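Local coordinates for p800 reaction center core protein (Heliobacterium modesticaldum, PDB 5V8K) that forms the homodimeric core of a photosynthetic reaction center, holding bacteriochlorophyll g pigments in the membrane and taking part in binding a [4Fe-4S] cluster, at residues G142-G145 with K146-T150; P159-P162 with A163-A166. All coordinates share one frame; numbering follows the deposited sequence.

How the interactions relate
Both interactions are local, and they come in series along the chain. Interaction 1 closes the tight hairpin that joins strand 140-141 to strand 147-148, and interaction 2 starts helix 162-186, the next regular element. Their centres lie 13 Å apart, on the same side of the chain's centre. They meet through Thr150, the last residue of interaction 1: its CB comes within 3.4 Å of Pro162 CB, and its OG1 lies 3.5 Å from Ala166 CB. The hairpin's exit therefore packs on the first turn of the helix. Each also reaches bacteriochlorophyll g, through Leu147 in the first and Ile160, Thr164 and Met165 in the second, so one stretch of chain lines pigment pockets at both ends.

Interaction 1 (G142-G145 with K146-T150); sequences GPSG and KLEPT
Glu148 reaches back across the hairpin to Ser144, laying its carboxylate over the turn that joins the two strands. Its CG stands beside the backbone N and anti to the carbonyl carbon (chi1 -61°), and the chain then runs extended, which carries the carboxylate to the peptide ahead of Ser144. There Ser144 N donates to Glu148 OE2 at 3.2 Å. That bond is less secure than it looks, because the model brings the same oxygen implausibly close to the serine hydroxyl. The ring of Pro143 crosses the end of the glutamate side chain at a slant, its CD lying 3.6 Å from Glu148 OE1. The Lys146 side chain starts beside the turn, while its amino end leads away.

The backbone fixes the frame for these side chains. Gly145 N donates to Gly142 O at 3.1 Å, closing a type I turn whose second position suits Pro143, with its phi of -64°. Gly142 N donates in turn to Lys146 O at 2.7 Å. Glycine suits position 142, where a CB would run into the Glu148 carboxylate as it is placed here. Gly145 has a positive phi of 73°, a conformation that glycine adopts more easily than other residues. Beyond the loop, Glu148 pairs through its backbone with Ile140, and Leu147 turns away from the turn to touch a bacteriochlorophyll g. A type I turn followed by a glycine in the left-handed region, with these two backbone bonds, is the classic type I plus G1 bulge beta hairpin.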
loop_
_atom_site.group_PDB
_atom_site.type_symbol
_atom_site.label_atom_id
_atom_site.label_comp_id
_atom_site.label_asym_id
_atom_site.label_seq_id
_atom_site.Cartn_x
_atom_site.Cartn_y
_atom_site.Cartn_z
ATOM N N GLY A 142 2.773 -38.973 27.853
ATOM C CA GLY A 142 1.578 -39.258 28.609
ATOM C C GLY A 142 1.236 -38.141 29.585
ATOM O O GLY A 142 1.960 -37.144 29.720
ATOM N N PRO A 143 0.116 -38.292 30.294
ATOM C CA PRO A 143 -0.345 -37.199 31.169
ATOM C C PRO A 143 0.600 -36.909 32.301
ATOM O O PRO A 143 0.518 -35.835 32.905
ATOM C CB PRO A 143 -1.690 -37.703 31.702
ATOM C CG PRO A 143 -2.042 -38.876 30.871
ATOM C CD PRO A 143 -0.773 -39.462 30.353
ATOM N N SER A 144 1.491 -37.837 32.613
ATOM C CA SER A 144 2.429 -37.703 33.712
ATOM C C SER A 144 3.741 -37.062 33.296
ATOM O O SER A 144 4.686 -37.054 34.082
ATOM C CB SER A 144 2.708 -39.077 34.298
ATOM O OG SER A 144 3.300 -39.897 33.304
ATOM N N GLY A 145 3.830 -36.539 32.078
ATOM C CA GLY A 145 5.078 -36.003 31.585
ATOM C C GLY A 145 6.117 -37.036 31.228
ATOM O O GLY A 145 7.248 -36.666 30.901
ATOM N N LYS A 146 5.778 -38.314 31.282
ATOM C CA LYS A 146 6.657 -39.370 30.823
ATOM C C LYS A 146 6.095 -39.984 29.545
ATOM O O LYS A 146 4.888 -39.943 29.289
ATOM C CB LYS A 146 6.819 -40.451 31.891
ATOM C CG LYS A 146 7.281 -39.920 33.246
ATOM C CD LYS A 146 8.700 -40.364 33.575
ATOM C CE LYS A 146 9.728 -39.618 32.724
ATOM N NZ LYS A 146 11.062 -40.294 32.778
ATOM N N LEU A 147 6.999 -40.502 28.721
ATOM C CA LEU A 147 6.623 -41.414 27.656
ATOM C C LEU A 147 5.781 -42.541 28.244
ATOM O O LEU A 147 6.142 -43.121 29.262
ATOM C CB LEU A 147 7.890 -41.958 26.986
ATOM C CG LEU A 147 7.736 -43.051 25.927
ATOM C CD1 LEU A 147 7.145 -42.473 24.711
ATOM C CD2 LEU A 147 9.074 -43.718 25.596
ATOM N N GLU A 148 4.623 -42.813 27.632
ATOM C CA GLU A 148 3.753 -43.875 28.135
ATOM C C GLU A 148 3.103 -44.639 26.983
ATOM O O GLU A 148 2.328 -44.046 26.212
ATOM C CB GLU A 148 2.650 -43.320 29.041
ATOM C CG GLU A 148 3.122 -42.589 30.291
ATOM C CD GLU A 148 1.953 -41.973 31.074
ATOM O OE1 GLU A 148 0.868 -42.597 31.113
ATOM O OE2 GLU A 148 2.112 -40.864 31.636
ATOM N N PRO A 149 3.374 -45.940 26.833
ATOM C CA PRO A 149 2.615 -46.743 25.864
ATOM C C PRO A 149 1.121 -46.545 26.068
ATOM O O PRO A 149 0.632 -46.492 27.197
ATOM C CB PRO A 149 3.058 -48.181 26.160
ATOM C CG PRO A 149 4.417 -48.018 26.809
ATOM C CD PRO A 149 4.335 -46.750 27.596
ATOM N N THR A 150 0.391 -46.398 24.967
ATOM C CA THR A 150 -1.015 -46.040 25.070
ATOM C C THR A 150 -1.921 -47.249 25.319
ATOM O O THR A 150 -3.024 -47.084 25.860
ATOM C CB THR A 150 -1.463 -45.291 23.808
ATOM O OG1 THR A 150 -1.451 -46.160 22.667
ATOM C CG2 THR A 150 -0.538 -44.089 23.529
#

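Interaction 2 (P159-P162 with A163-A166); sequences PITP and ATMA. With GBF (Bacteriochlorophyll g), chain P.
Thr161 and Thr164 grip each other reciprocally at the start of a helix, each hydroxyl oxygen accepting from the other's backbone N-H. The side chain of Thr164 can be followed outward from its CB, which sits 3.9 Å from Thr161 OG1. Along one branch, Thr164 CG2 lies 3.6 Å from Thr161 OG1 and also comes near Pro159 O. The other, OG1, is turned between the backbone N and the carbonyl carbon (chi1 61°), which sets it in front of Thr161 N. Thr161 N donates to Thr164 OG1 at 3.1 Å and almost straight, with an N-H...O angle of 175°.

The return bond runs from Thr164 N to Thr161 OG1, also at 3.1 Å, and satisfies an N-H of the first turn that has no earlier helical carbonyl to meet. Together the two bonds make a capping box, with Thr161 as N-cap. A valine in place of Thr164 would probably leave Thr161 N without its acceptor, so that the loop before the helix could turn more freely. Pro162 suits the position after the cap: its ring fits the helical phi, and the N-H it lacks is not needed there. Pro162 O already takes Ala166 N at 3.0 Å, as Thr161 O takes Met165 N, so regular helical bonding begins at once.

Beside the cap lies the pigment. Thr164 O is 3.7 Å from CHB of the bacteriochlorophyll g, Met165 CE lies 3.9 Å from its CMA, and Ile160 CG1 meets the same methyl at 4.0 Å. Met165 also touches a second bacteriochlorophyll g. Elsewhere the chain leaving strand 147-148 covers the start of helix 162-186: Ser153 packs against Ala163 and Thr164 and shares a backbone hydrogen bond with Ala163.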
loop_
_atom_site.group_PDB
_atom_site.type_symbol
_atom_site.label_atom_id
_atom_site.label_comp_id
_atom_site.label_asym_id
_atom_site.label_seq_id
_atom_site.Cartn_x
_atom_site.Cartn_y
_atom_site.Cartn_z
ATOM N N PRO A 159 -15.110 -42.699 26.087
ATOM C CA PRO A 159 -14.271 -41.501 26.194
ATOM C C PRO A 159 -12.977 -41.681 25.414
ATOM O O PRO A 159 -12.465 -42.793 25.257
ATOM C CB PRO A 159 -14.003 -41.373 27.702
ATOM C CG PRO A 159 -14.994 -42.263 28.368
ATOM C CD PRO A 159 -15.293 -43.360 27.389
ATOM N N ILE A 160 -12.461 -40.570 24.897
ATOM C CA ILE A 160 -11.186 -40.612 24.197
ATOM C C ILE A 160 -10.075 -40.858 25.201
ATOM O O ILE A 160 -9.934 -40.131 26.194
ATOM C CB ILE A 160 -10.956 -39.315 23.419
ATOM C CG1 ILE A 160 -11.965 -39.207 22.273
ATOM C CG2 ILE A 160 -9.539 -39.259 22.883
ATOM C CD1 ILE A 160 -12.134 -37.783 21.754
ATOM N N THR A 161 -9.285 -41.908 24.972
ATOM C CA THR A 161 -8.127 -42.257 25.738
ATOM C C THR A 161 -6.960 -42.411 24.777
ATOM O O THR A 161 -7.166 -42.435 23.554
ATOM C CB THR A 161 -8.341 -43.574 26.505
ATOM O OG1 THR A 161 -8.422 -44.643 25.558
ATOM C CG2 THR A 161 -9.632 -43.529 27.280
ATOM N N PRO A 162 -5.727 -42.494 25.272
ATOM C CA PRO A 162 -4.624 -42.854 24.364
ATOM C C PRO A 162 -4.865 -44.166 23.643
ATOM O O PRO A 162 -4.545 -44.280 22.453
ATOM C CB PRO A 162 -3.408 -42.912 25.297
ATOM C CG PRO A 162 -3.732 -41.970 26.375
ATOM C CD PRO A 162 -5.221 -42.125 26.606
ATOM N N ALA A 163 -5.452 -45.152 24.325
ATOM C CA ALA A 163 -5.678 -46.458 23.716
ATOM C C ALA A 163 -6.677 -46.409 22.564
ATOM O O ALA A 163 -6.505 -47.132 21.577
ATOM C CB ALA A 163 -6.159 -47.440 24.768
ATOM N N THR A 164 -7.754 -45.614 22.679
ATOM C CA THR A 164 -8.718 -45.545 21.578
ATOM C C THR A 164 -8.182 -44.716 20.432
ATOM O O THR A 164 -8.569 -44.935 19.280
ATOM C CB THR A 164 -10.071 -44.959 22.017
ATOM O OG1 THR A 164 -9.898 -43.612 22.499
ATOM C CG2 THR A 164 -10.695 -45.813 23.088
ATOM N N MET A 165 -7.306 -43.758 20.725
ATOM C CA MET A 165 -6.687 -42.996 19.651
ATOM C C MET A 165 -5.723 -43.875 18.867
ATOM O O MET A 165 -5.596 -43.731 17.648
ATOM C CB MET A 165 -5.973 -41.774 20.217
ATOM C CG MET A 165 -5.345 -40.913 19.192
ATOM S SD MET A 165 -6.550 -40.237 18.030
ATOM C CE MET A 165 -7.245 -38.920 19.056
ATOM N N ALA A 166 -5.031 -44.785 19.559
ATOM C CA ALA A 166 -4.293 -45.832 18.868
ATOM C C ALA A 166 -5.230 -46.712 18.052
ATOM O O ALA A 166 -4.943 -47.025 16.894
ATOM C CB ALA A 166 -3.503 -46.674 19.874
HETATM MG MG GBF P . -12.118 -42.541 14.747
HETATM C CHA GBF P . -12.360 -39.280 15.985
HETATM C CHB GBF P . -11.678 -43.666 17.790
HETATM C CHC GBF P . -12.690 -45.661 13.327
HETATM C CHD GBF P . -12.789 -41.131 11.525
HETATM N NA GBF P . -12.020 -41.670 16.504
HETATM C C1A GBF P . -12.057 -40.402 16.941
HETATM C C2A GBF P . -12.575 -40.319 18.338
HETATM C C3A GBF P . -11.793 -41.515 18.887
HETATM C C4A GBF P . -11.813 -42.339 17.644
HETATM C CMA GBF P . -10.343 -41.315 19.343
HETATM C CAA GBF P . -14.076 -40.584 18.335
HETATM C CBA GBF P . -14.793 -40.114 19.586
HETATM C CGA GBF P . -16.266 -40.384 19.358
HETATM O O1A GBF P . -16.612 -41.135 18.457
HETATM O O2A GBF P . -17.263 -39.905 20.308
HETATM N NB GBF P . -12.197 -44.420 15.499
HETATM C C1B GBF P . -11.924 -44.729 16.768
HETATM C C2B GBF P . -11.986 -46.116 16.898
HETATM C C3B GBF P . -12.278 -46.633 15.629
HETATM C C4B GBF P . -12.387 -45.536 14.781
HETATM C CMB GBF P . -11.740 -46.868 18.190
HETATM C CAB GBF P . -12.461 -48.050 15.209
HETATM C CBB GBF P . -12.549 -49.107 15.982
HETATM N NC GBF P . -12.619 -43.203 12.870
HETATM C C1C GBF P . -12.793 -44.468 12.469
HETATM C C2C GBF P . -13.083 -44.913 11.084
HETATM C C3C GBF P . -13.106 -43.495 10.696
HETATM C C4C GBF P . -12.822 -42.577 11.700
HETATM C CMC GBF P . -11.893 -45.683 10.528
HETATM C CAC GBF P . -13.373 -43.034 9.304
HETATM C CBC GBF P . -13.679 -43.987 8.171
HETATM N ND GBF P . -12.476 -40.767 13.879
HETATM C C1D GBF P . -12.693 -40.247 12.693
HETATM C C2D GBF P . -12.932 -38.664 12.485
HETATM C C3D GBF P . -12.758 -38.477 13.854
HETATM C C4D GBF P . -12.499 -39.627 14.652
HETATM C CMD GBF P . -13.198 -37.793 11.312
HETATM C CAD GBF P . -12.943 -37.347 14.792
HETATM O OBD GBF P . -12.923 -36.083 14.661
HETATM C CBD GBF P . -12.711 -37.849 16.175
HETATM C CGD GBF P . -11.566 -37.170 16.870
HETATM O O1D GBF P . -10.410 -37.419 16.611
HETATM O O2D GBF P . -11.763 -36.212 17.918
HETATM C CED GBF P . -10.623 -35.462 18.336
#